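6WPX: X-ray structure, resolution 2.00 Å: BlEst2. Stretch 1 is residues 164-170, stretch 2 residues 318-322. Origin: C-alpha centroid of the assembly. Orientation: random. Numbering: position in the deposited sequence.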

ATOM      1  N   TRP A 164       1.652  -2.025  18.037  1.00 25.06           N
ATOM      2  CA  TRP A 164       1.511  -0.905  18.964  1.00 26.33           C
ATOM      3  C   TRP A 164       1.138   0.390  18.256  1.00 29.73           C
ATOM      4  O   TRP A 164       0.200   1.060  18.676  1.00 30.40           O
ATOM      5  CB  TRP A 164       2.775  -0.744  19.807  1.00 26.36           C
ATOM      6  CG  TRP A 164       3.119  -1.971  20.606  1.00 27.84           C
ATOM      7  CD1 TRP A 164       2.695  -2.273  21.865  1.00 31.77           C
ATOM      8  CD2 TRP A 164       3.936  -3.071  20.184  1.00 27.37           C
ATOM      9  NE1 TRP A 164       3.239  -3.471  22.275  1.00 30.99           N
ATOM     10  CE2 TRP A 164       3.990  -3.990  21.257  1.00 31.73           C
ATOM     11  CE3 TRP A 164       4.620  -3.378  18.996  1.00 27.54           C
ATOM     12  CZ2 TRP A 164       4.702  -5.192  21.178  1.00 31.43           C
ATOM     13  CZ3 TRP A 164       5.328  -4.570  18.920  1.00 29.11           C
ATOM     14  CH2 TRP A 164       5.375  -5.455  20.003  1.00 30.71           C
ATOM     15  N   LEU A 165       1.812   0.709  17.139  1.00 24.61           N
ATOM     16  CA  LEU A 165       1.502   1.915  16.384  1.00 24.32           C
ATOM     17  C   LEU A 165       0.145   1.858  15.683  1.00 30.46           C
ATOM     18  O   LEU A 165      -0.616   2.823  15.764  1.00 29.41           O
ATOM     19  CB  LEU A 165       2.616   2.268  15.372  1.00 22.77           C
ATOM     20  CG  LEU A 165       2.407   3.538  14.572  1.00 25.89           C
ATOM     21  CD1 LEU A 165       2.418   4.781  15.481  1.00 26.03           C
ATOM     22  CD2 LEU A 165       3.448   3.652  13.449  1.00 25.84           C
ATOM     23  N   ALA A 166      -0.149   0.744  14.988  1.00 29.72           N
ATOM     24  CA  ALA A 166      -1.411   0.572  14.274  1.00 31.08           C
ATOM     25  C   ALA A 166      -2.626   0.732  15.197  1.00 39.02           C
ATOM     26  O   ALA A 166      -3.616   1.340  14.791  1.00 41.07           O
ATOM     27  CB  ALA A 166      -1.447  -0.772  13.581  1.00 31.53           C
ATOM     28  N   ASP A 167      -2.521   0.257  16.437  1.00 36.52           N
ATOM     29  CA  ASP A 167      -3.594   0.360  17.418  1.00 39.30           C
ATOM     30  C   ASP A 167      -3.972   1.830  17.750  1.00 46.79           C
ATOM     31  O   ASP A 167      -5.095   2.234  17.407  1.00 47.79           O
ATOM     32  CB  ASP A 167      -3.270  -0.468  18.676  1.00 41.93           C
ATOM     33  CG  ASP A 167      -3.434  -1.980  18.498  1.00 56.50           C
ATOM     34  OD1 ASP A 167      -3.875  -2.411  17.404  1.00 57.26           O
ATOM     35  OD2 ASP A 167      -3.106  -2.732  19.447  1.00 62.40           O
ATOM     36  N   ILE A 168      -3.030   2.652  18.299  1.00 43.03           N
ATOM     37  CA  ILE A 168      -3.359   4.044  18.643  1.00 43.66           C
ATOM     38  C   ILE A 168      -3.591   4.943  17.405  1.00 47.06           C
ATOM     39  O   ILE A 168      -4.282   5.955  17.546  1.00 48.04           O
ATOM     40  CB  ILE A 168      -2.432   4.721  19.662  1.00 47.30           C
ATOM     41  CG1 ILE A 168      -0.950   4.550  19.300  1.00 46.20           C
ATOM     42  CG2 ILE A 168      -2.759   4.238  21.088  1.00 50.42           C
ATOM     43  CD1 ILE A 168      -0.074   5.264  20.226  1.00 53.97           C
ATOM     44  N   LEU A 169      -3.101   4.570  16.208  1.00 40.65           N
ATOM     45  CA  LEU A 169      -3.416   5.372  15.018  1.00 39.43           C
ATOM     46  C   LEU A 169      -4.871   5.112  14.532  1.00 42.75           C
ATOM     47  O   LEU A 169      -5.422   5.918  13.773  1.00 40.94           O
ATOM     48  CB  LEU A 169      -2.402   5.152  13.871  1.00 37.88           C
ATOM     49  CG  LEU A 169      -0.967   5.710  14.047  1.00 41.09           C
ATOM     50  CD1 LEU A 169      -0.205   5.704  12.701  1.00 40.06           C
ATOM     51  CD2 LEU A 169      -0.961   7.126  14.608  1.00 41.38           C
ATOM     52  N   GLY A 170      -5.471   4.004  14.993  1.00 40.08           N
ATOM     53  CA  GLY A 170      -6.804   3.555  14.588  1.00 39.62           C
ATOM     54  C   GLY A 170      -6.806   3.166  13.127  1.00 41.74           C
ATOM     55  O   GLY A 170      -7.819   3.311  12.442  1.00 41.89           O
ATOM     56  N   TRP A 318      11.751   6.451  11.964  1.00 18.47           N
ATOM     57  CA  TRP A 318      11.132   6.221  13.261  1.00 18.79           C
ATOM     58  C   TRP A 318       9.694   6.738  13.133  1.00 20.18           C
ATOM     59  O   TRP A 318       9.466   7.945  13.118  1.00 20.80           O
ATOM     60  CB  TRP A 318      11.899   6.913  14.399  1.00 18.56           C
ATOM     61  CG  TRP A 318      11.363   6.589  15.768  1.00 20.13           C
ATOM     62  CD1 TRP A 318      10.333   7.209  16.417  1.00 23.27           C
ATOM     63  CD2 TRP A 318      11.836   5.558  16.652  1.00 19.93           C
ATOM     64  NE1 TRP A 318      10.143   6.639  17.658  1.00 22.63           N
ATOM     65  CE2 TRP A 318      11.039   5.608  17.819  1.00 23.15           C
ATOM     66  CE3 TRP A 318      12.829   4.561  16.549  1.00 20.98           C
ATOM     67  CZ2 TRP A 318      11.249   4.748  18.906  1.00 21.99           C
ATOM     68  CZ3 TRP A 318      13.007   3.680  17.613  1.00 22.23           C
ATOM     69  CH2 TRP A 318      12.245   3.801  18.788  1.00 22.84           C
ATOM     70  N   LEU A 319       8.738   5.823  12.977  1.00 16.41           N
ATOM     71  CA  LEU A 319       7.311   6.184  12.883  1.00 15.42           C
ATOM     72  C   LEU A 319       6.768   6.243  14.272  1.00 19.30           C
ATOM     73  O   LEU A 319       7.075   5.372  15.078  1.00 18.90           O
ATOM     74  CB  LEU A 319       6.506   5.168  12.061  1.00 14.85           C
ATOM     75  CG  LEU A 319       6.746   5.145  10.544  1.00 17.83           C
ATOM     76  CD1 LEU A 319       8.012   4.343  10.194  1.00 17.68           C
ATOM     77  CD2 LEU A 319       5.542   4.572   9.847  1.00 19.17           C
ATOM     78  N   SER A 320       5.995   7.292  14.573  1.00 19.17           N
ATOM     79  CA  SER A 320       5.428   7.520  15.902  1.00 20.33           C
ATOM     80  C   SER A 320       4.029   8.139  15.790  1.00 24.44           C
ATOM     81  O   SER A 320       3.666   8.651  14.736  1.00 22.73           O
ATOM     82  CB  SER A 320       6.331   8.467  16.690  1.00 24.37           C
ATOM     83  OG  SER A 320       5.814   8.735  17.990  1.00 25.76           O
ATOM     84  N   ASN A 321       3.262   8.106  16.877  1.00 25.72           N
ATOM     85  CA  ASN A 321       1.951   8.739  16.909  1.00 27.54           C
ATOM     86  C   ASN A 321       2.109  10.239  17.210  1.00 35.32           C
ATOM     87  O   ASN A 321       1.139  10.989  17.105  1.00 37.91           O
ATOM     88  CB  ASN A 321       1.021   8.052  17.915  1.00 27.50           C
ATOM     89  CG  ASN A 321       1.573   7.986  19.300  1.00 40.62           C
ATOM     90  OD1 ASN A 321       2.603   7.363  19.550  1.00 28.35           O
ATOM     91  ND2 ASN A 321       0.837   8.545  20.245  1.00 39.01           N
ATOM     92  N   HIS A 322       3.321  10.693  17.542  1.00 30.96           N
ATOM     93  CA  HIS A 322       3.506  12.124  17.759  1.00 31.48           C
ATOM     94  C   HIS A 322       4.822  12.596  17.139  1.00 34.51           C
ATOM     95  O   HIS A 322       5.690  11.793  16.779  1.00 31.10           O
ATOM     96  CB  HIS A 322       3.292  12.571  19.223  1.00 33.03           C
ATOM     97  CG  HIS A 322       4.249  12.018  20.218  1.00 35.82           C
ATOM     98  ND1 HIS A 322       5.535  12.515  20.331  1.00 37.54           N
ATOM     99  CD2 HIS A 322       4.044  11.110  21.198  1.00 36.75           C
ATOM    100  CE1 HIS A 322       6.088  11.854  21.334  1.00 36.22           C
ATOM    101  NE2 HIS A 322       5.233  11.000  21.886  1.00 36.30           N
TER

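No hydrogen bond or salt bridge joins the last turns of the helix in stretch 1 to the strand end at 318-320 and the residues that follow it. The two are held by van der Waals packing alone, which buries 228 Å² counted over both sides, although they lie more than 150 residues apart in the chain.

The apolar part of the contact centers on L165, which is buried. Its CA-to-CB bond points toward the strand, and chi1 in t with chi2 in p carries the two methyl groups to different neighbors. CD2 lies 3.7 Å from CB of L319, a contact between two apolar side chains; L319, also buried, turns its CB toward the helix. CD1 rests against the backbone instead, 3.7 Å from C of S320 and 3.7 Å from N of N321. A branched leucine suits this place because it can cover a side chain and a stretch of main chain at once.

A second set of contacts places aliphatic carbon against N321, which with L165 is the most covered residue here (63 and 64 Å²). CD1 of I168, extended by chi2 in t, approaches CG of N321 to 3.3 Å, a tight packing contact, while CD2 of L169 reaches CB of N321 at 4.0 Å. L169 starts sideways, but its end comes nearer the other stretch. Both aliphatic side chains offer methyl groups that need no polar partner. The OD1 of N321 is hydrogen-bonded elsewhere in the structure.

Local bonds shape each partner. S320 points its CB away from the helix, and its OG accepts a hydrogen bond from N of H322 (3.2 Å, nearly linear), bracing the chain around N321. In stretch 1, N of L169 bonds to O of L165 at 3.1 Å, and N of G170 to O of D167 at 3.0 Å. G170 leaves helical phi/psi in a Schellman motif, with a positive phi that favors glycine.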